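Local coordinates for D7 protein (Anopheles stephensi, PDB 3NHI) that binds and sequesters cysteinyl leukotrienes and thromboxane A2 analogues, as a secreted salivary protein that modulates mosquito blood feeding on vertebrates, at residues Ser87-Lys90 with Glu91-Tyr95; Glu153-His156 with Ala157-Glu160. All coordinates share one frame; numbering follows the deposited sequence. Where two conformers were deposited one is given.

Interaction 1: residues Ser87-Lys90 with Glu91-Tyr95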
loop_
_atom_site.group_PDB
_atom_site.type_symbol
_atom_site.label_atom_id
_atom_site.label_comp_id
_atom_site.label_asym_id
_atom_site.label_seq_id
_atom_site.Cartn_x
_atom_site.Cartn_y
_atom_site.Cartn_z
ATOM N N SER A 87 -13.922 2.440 -20.044
ATOM C CA SER A 87 -15.173 2.062 -19.386
ATOM C C SER A 87 -16.316 2.956 -19.871
ATOM O O SER A 87 -16.100 4.110 -20.246
ATOM C CB SER A 87 -15.015 2.137 -17.866
ATOM O OG SER A 87 -14.136 1.117 -17.425
ATOM N N LYS A 88 -17.529 2.415 -19.876
ATOM C CA LYS A 88 -18.677 3.132 -20.429
ATOM C C LYS A 88 -19.369 4.003 -19.385
ATOM O O LYS A 88 -19.743 3.519 -18.315
ATOM C CB LYS A 88 -19.679 2.141 -21.016
ATOM C CG LYS A 88 -19.160 1.397 -22.247
ATOM C CD LYS A 88 -20.197 0.437 -22.805
ATOM C CE LYS A 88 -19.752 -0.176 -24.124
ATOM N NZ LYS A 88 -18.529 -1.021 -23.997
ATOM N N GLN A 89 -19.561 5.280 -19.710
ATOM C CA GLN A 89 -20.232 6.233 -18.818
ATOM C C GLN A 89 -21.579 5.726 -18.290
ATOM O O GLN A 89 -21.886 5.897 -17.109
ATOM C CB GLN A 89 -20.412 7.593 -19.514
ATOM C CG GLN A 89 -21.256 8.601 -18.729
ATOM C CD GLN A 89 -20.570 9.095 -17.471
ATOM O OE1 GLN A 89 -19.586 9.833 -17.540
ATOM N NE2 GLN A 89 -21.097 8.707 -16.310
ATOM N N LYS A 90 -22.371 5.104 -19.162
ATOM C CA LYS A 90 -23.667 4.563 -18.765
ATOM C C LYS A 90 -23.534 3.569 -17.607
ATOM O O LYS A 90 -24.293 3.643 -16.628
ATOM C CB LYS A 90 -24.369 3.912 -19.966
ATOM C CG LYS A 90 -25.718 3.286 -19.640
ATOM C CD LYS A 90 -26.494 2.936 -20.902
ATOM C CE LYS A 90 -27.873 2.363 -20.572
ATOM N NZ LYS A 90 -27.807 0.990 -19.987
ATOM N N GLU A 91 -22.567 2.657 -17.717
ATOM C CA GLU A 91 -22.346 1.625 -16.699
ATOM C C GLU A 91 -21.825 2.239 -15.402
ATOM O O GLU A 91 -22.206 1.822 -14.310
ATOM C CB GLU A 91 -21.386 0.549 -17.220
ATOM C CG GLU A 91 -22.011 -0.368 -18.261
ATOM C CD GLU A 91 -21.007 -1.273 -18.950
ATOM O OE1 GLU A 91 -21.235 -1.618 -20.134
ATOM O OE2 GLU A 91 -19.992 -1.639 -18.316
ATOM N N VAL A 92 -20.947 3.230 -15.532
ATOM C CA VAL A 92 -20.418 3.955 -14.379
ATOM C C VAL A 92 -21.541 4.618 -13.568
ATOM O O VAL A 92 -21.567 4.519 -12.337
ATOM C CB VAL A 92 -19.366 4.992 -14.829
ATOM C CG1 VAL A 92 -18.937 5.888 -13.667
ATOM C CG2 VAL A 92 -18.146 4.286 -15.427
ATOM N N THR A 93 -22.464 5.283 -14.258
ATOM C CA THR A 93 -23.642 5.868 -13.618
ATOM C C THR A 93 -24.484 4.802 -12.903
ATOM O O THR A 93 -24.956 5.020 -11.783
ATOM C CB THR A 93 -24.467 6.618 -14.672
ATOM O OG1 THR A 93 -23.776 7.830 -14.992
ATOM C CG2 THR A 93 -25.882 6.945 -14.179
ATOM N N GLU A 94 -24.664 3.651 -13.553
ATOM C CA GLU A 94 -25.431 2.563 -12.957
ATOM C C GLU A 94 -24.746 2.035 -11.692
ATOM O O GLU A 94 -25.414 1.742 -10.701
ATOM C CB GLU A 94 -25.686 1.439 -13.980
ATOM C CG GLU A 94 -26.673 1.826 -15.108
ATOM C CD GLU A 94 -26.566 0.961 -16.369
ATOM O OE1 GLU A 94 -25.606 0.168 -16.529
ATOM O OE2 GLU A 94 -27.453 1.107 -17.237
ATOM N N TYR A 95 -23.414 1.948 -11.717
ATOM C CA TYR A 95 -22.634 1.518 -10.550
ATOM C C TYR A 95 -22.778 2.520 -9.399
ATOM O O TYR A 95 -23.066 2.140 -8.267
ATOM C CB TYR A 95 -21.178 1.354 -10.987
ATOM C CG TYR A 95 -20.180 0.805 -9.990
ATOM C CD1 TYR A 95 -20.554 0.021 -8.895
ATOM C CD2 TYR A 95 -18.818 1.053 -10.185
ATOM C CE1 TYR A 95 -19.580 -0.484 -8.021
ATOM C CE2 TYR A 95 -17.861 0.562 -9.319
ATOM C CZ TYR A 95 -18.244 -0.194 -8.241
ATOM O OH TYR A 95 -17.260 -0.677 -7.408
HETATM O O HOH W 1 -17.890 -0.310 -19.114
HETATM O O HOH W 2 -25.023 -0.206 -19.174
#
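Lys90 NZ is gripped from two directions: it forms a salt bridge to Glu94 OE2 at 2.8 Å, and it donates to a water that in turn donates to Glu94 OE1, 2.7 Å from the water oxygen. The ammonium reaches OE2 on its syn side, 19° out of the carboxylate plane. One direct and one water-mediated link thus share the two carboxylate oxygens. The lysine runs extended from CB to CE and bends at the last torsion (chi4 -71°), which turns NZ back to the acid one helical turn on. Glu94 CG also packs on the Lys90 carbonyl, 3.4 Å from its O.

A second i to i+4 pair lies alongside, where Gln89 NE2 donates to Thr93 OG1 at 3.1 Å. With an N-H...O angle of 137° and the hydroxyl tilted out of the amide plane, this bond is clearly bent. Glu91 faces Lys88 across the first turn. In the conformer given, Glu91 OE2 accepts from a water that itself accepts from Lys88 N, while Glu91 OE1 lies 3.5 Å from Lys88 CD; with a second conformer modelled, this bridge is less certain. Lys88 NZ leads away.

Backbone bonds from Val92, Thr93 and Glu94 to Lys88, Gln89 and Lys90 start helix 89-101, with Lys88 as N-cap. Val92 and Tyr95 turn inward, onto Tyr78 of helix 73-85 and Val119 of helix 109-130 respectively. The Glu91 carboxylate, in the first turn, probably interacts favourably with the helix dipole, and the Lys90 charge is balanced locally by Glu94 on a polar, solvent-facing side.

Interaction 2: residues Glu153-His156 with Ala157-Glu160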
loop_
_atom_site.group_PDB
_atom_site.type_symbol
_atom_site.label_atom_id
_atom_site.label_comp_id
_atom_site.label_asym_id
_atom_site.label_seq_id
_atom_site.Cartn_x
_atom_site.Cartn_y
_atom_site.Cartn_z
ATOM N N GLU A 153 9.787 -2.397 -8.604
ATOM C CA GLU A 153 10.619 -1.246 -8.266
ATOM C C GLU A 153 10.357 -0.909 -6.807
ATOM O O GLU A 153 9.201 -0.727 -6.419
ATOM C CB GLU A 153 10.238 -0.051 -9.151
ATOM C CG GLU A 153 10.975 1.248 -8.860
ATOM C CD GLU A 153 10.507 2.398 -9.748
ATOM O OE1 GLU A 153 9.337 2.394 -10.195
ATOM O OE2 GLU A 153 11.298 3.331 -9.980
ATOM N N SER A 154 11.402 -0.811 -5.988
ATOM C CA SER A 154 11.174 -0.457 -4.576
ATOM C C SER A 154 10.856 1.020 -4.453
ATOM O O SER A 154 11.242 1.824 -5.313
ATOM C CB SER A 154 12.382 -0.814 -3.702
ATOM O OG SER A 154 13.510 -0.004 -4.016
ATOM N N PHE A 155 10.161 1.390 -3.379
ATOM C CA PHE A 155 9.989 2.810 -3.133
ATOM C C PHE A 155 11.316 3.523 -2.958
ATOM O O PHE A 155 11.471 4.652 -3.419
ATOM C CB PHE A 155 9.011 3.114 -1.986
ATOM C CG PHE A 155 7.649 3.520 -2.478
ATOM C CD1 PHE A 155 7.495 4.715 -3.187
ATOM C CD2 PHE A 155 6.529 2.702 -2.275
ATOM C CE1 PHE A 155 6.249 5.089 -3.701
ATOM C CE2 PHE A 155 5.274 3.078 -2.782
ATOM C CZ PHE A 155 5.135 4.273 -3.489
ATOM N N HIS A 156 12.287 2.847 -2.341
ATOM C CA HIS A 156 13.585 3.485 -2.146
ATOM C C HIS A 156 14.235 3.830 -3.490
ATOM O O HIS A 156 14.795 4.911 -3.636
ATOM C CB HIS A 156 14.509 2.614 -1.297
ATOM C CG HIS A 156 13.934 2.240 0.035
ATOM N ND1 HIS A 156 12.741 1.559 0.167
ATOM C CD2 HIS A 156 14.409 2.415 1.292
ATOM C CE1 HIS A 156 12.495 1.360 1.452
ATOM N NE2 HIS A 156 13.494 1.866 2.154
ATOM N N ALA A 157 14.140 2.933 -4.471
ATOM C CA ALA A 157 14.708 3.202 -5.791
ATOM C C ALA A 157 13.916 4.251 -6.561
ATOM O O ALA A 157 14.508 5.133 -7.200
ATOM C CB ALA A 157 14.809 1.919 -6.591
ATOM N N TYR A 158 12.588 4.146 -6.516
ATOM C CA TYR A 158 11.723 5.130 -7.144
ATOM C C TYR A 158 12.027 6.537 -6.616
ATOM O O TYR A 158 12.182 7.495 -7.387
ATOM C CB TYR A 158 10.250 4.755 -6.908
ATOM C CG TYR A 158 9.288 5.833 -7.332
ATOM C CD1 TYR A 158 8.784 5.876 -8.629
ATOM C CD2 TYR A 158 8.909 6.843 -6.437
ATOM C CE1 TYR A 158 7.901 6.891 -9.022
ATOM C CE2 TYR A 158 8.049 7.854 -6.821
ATOM C CZ TYR A 158 7.551 7.875 -8.102
ATOM O OH TYR A 158 6.699 8.903 -8.451
ATOM N N CYS A 159 12.132 6.650 -5.295
ATOM C CA CYS A 159 12.361 7.930 -4.638
ATOM C C CYS A 159 13.775 8.460 -4.873
ATOM O O CYS A 159 13.960 9.665 -5.043
ATOM C CB CYS A 159 12.065 7.802 -3.146
ATOM S SG CYS A 159 10.319 7.422 -2.798
ATOM N N GLU A 160 14.767 7.568 -4.892
ATOM C CA GLU A 160 16.143 7.962 -5.228
ATOM C C GLU A 160 16.208 8.665 -6.590
ATOM O O GLU A 160 16.843 9.719 -6.721
ATOM C CB GLU A 160 17.072 6.747 -5.204
ATOM C CG GLU A 160 18.538 7.083 -5.517
ATOM C CD GLU A 160 19.406 5.870 -5.802
ATOM O OE1 GLU A 160 18.872 4.753 -5.953
ATOM O OE2 GLU A 160 20.641 6.043 -5.885
#
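Tyr158, Cys159 and Glu160 donate their backbone N-H groups to the carbonyls of Ser154, Phe155 and His156, the i to i+4 ladder that opens helix 155-163; Tyr158 N to Ser154 O is 2.9 Å. Ser154 is the N-cap. Its OG, placed between the backbone N and the carbonyl carbon (chi1 67°), accepts from Ala157 N at 3.0 Å and is also hydrogen-bonded to Glu262 of helix 251-266.

Phe155 and Tyr158 point the same way, yet their planes stand 82° apart: the edge of Phe155 is directed at the Tyr158 face in an offset edge-to-face pair, centroids 6.0 Å apart. Cys159 SG lies at the Phe155 edge, 3.9 Å from CD1, a sulfur-aromatic contact. Beside the Tyr158 ring edge comes the Glu153 carboxylate, with OE2 3.5 Å from Tyr158 CB and OE1 bonded to Gln150 N. Tyr158 OH is held by Glu147 O.

Cys159 SG also forms the disulfide to Cys192, tying helix 155-163 to helix 184-196. A serine-capped helix start disulfide-bonded to a neighbouring helix is consistent with the disulfide-linked helical fold of the PBP/GOBP family.

Overall arrangement
Both interactions are the opening turns of helices, each led by an N-cap residue, but they lie in different parts of the chain, with centres about 36 Å apart and nearest atoms about 23 Å apart. Interaction 1 is a surface contact, its centre about 27 Å from the centre of the chain, and its side chains meet mainly through charge, amide-hydroxyl and water-mediated links. Interaction 2, centred about 14 Å from the chain centre, is partly buried, and there aromatic rings, sulfur and a serine cap take the place of the ion pair. Neither touches the bound fatty acid: the side chains of Val92 and Glu153 are about 12 and 13 Å from it. Interaction 2 alone includes a disulfide cysteine.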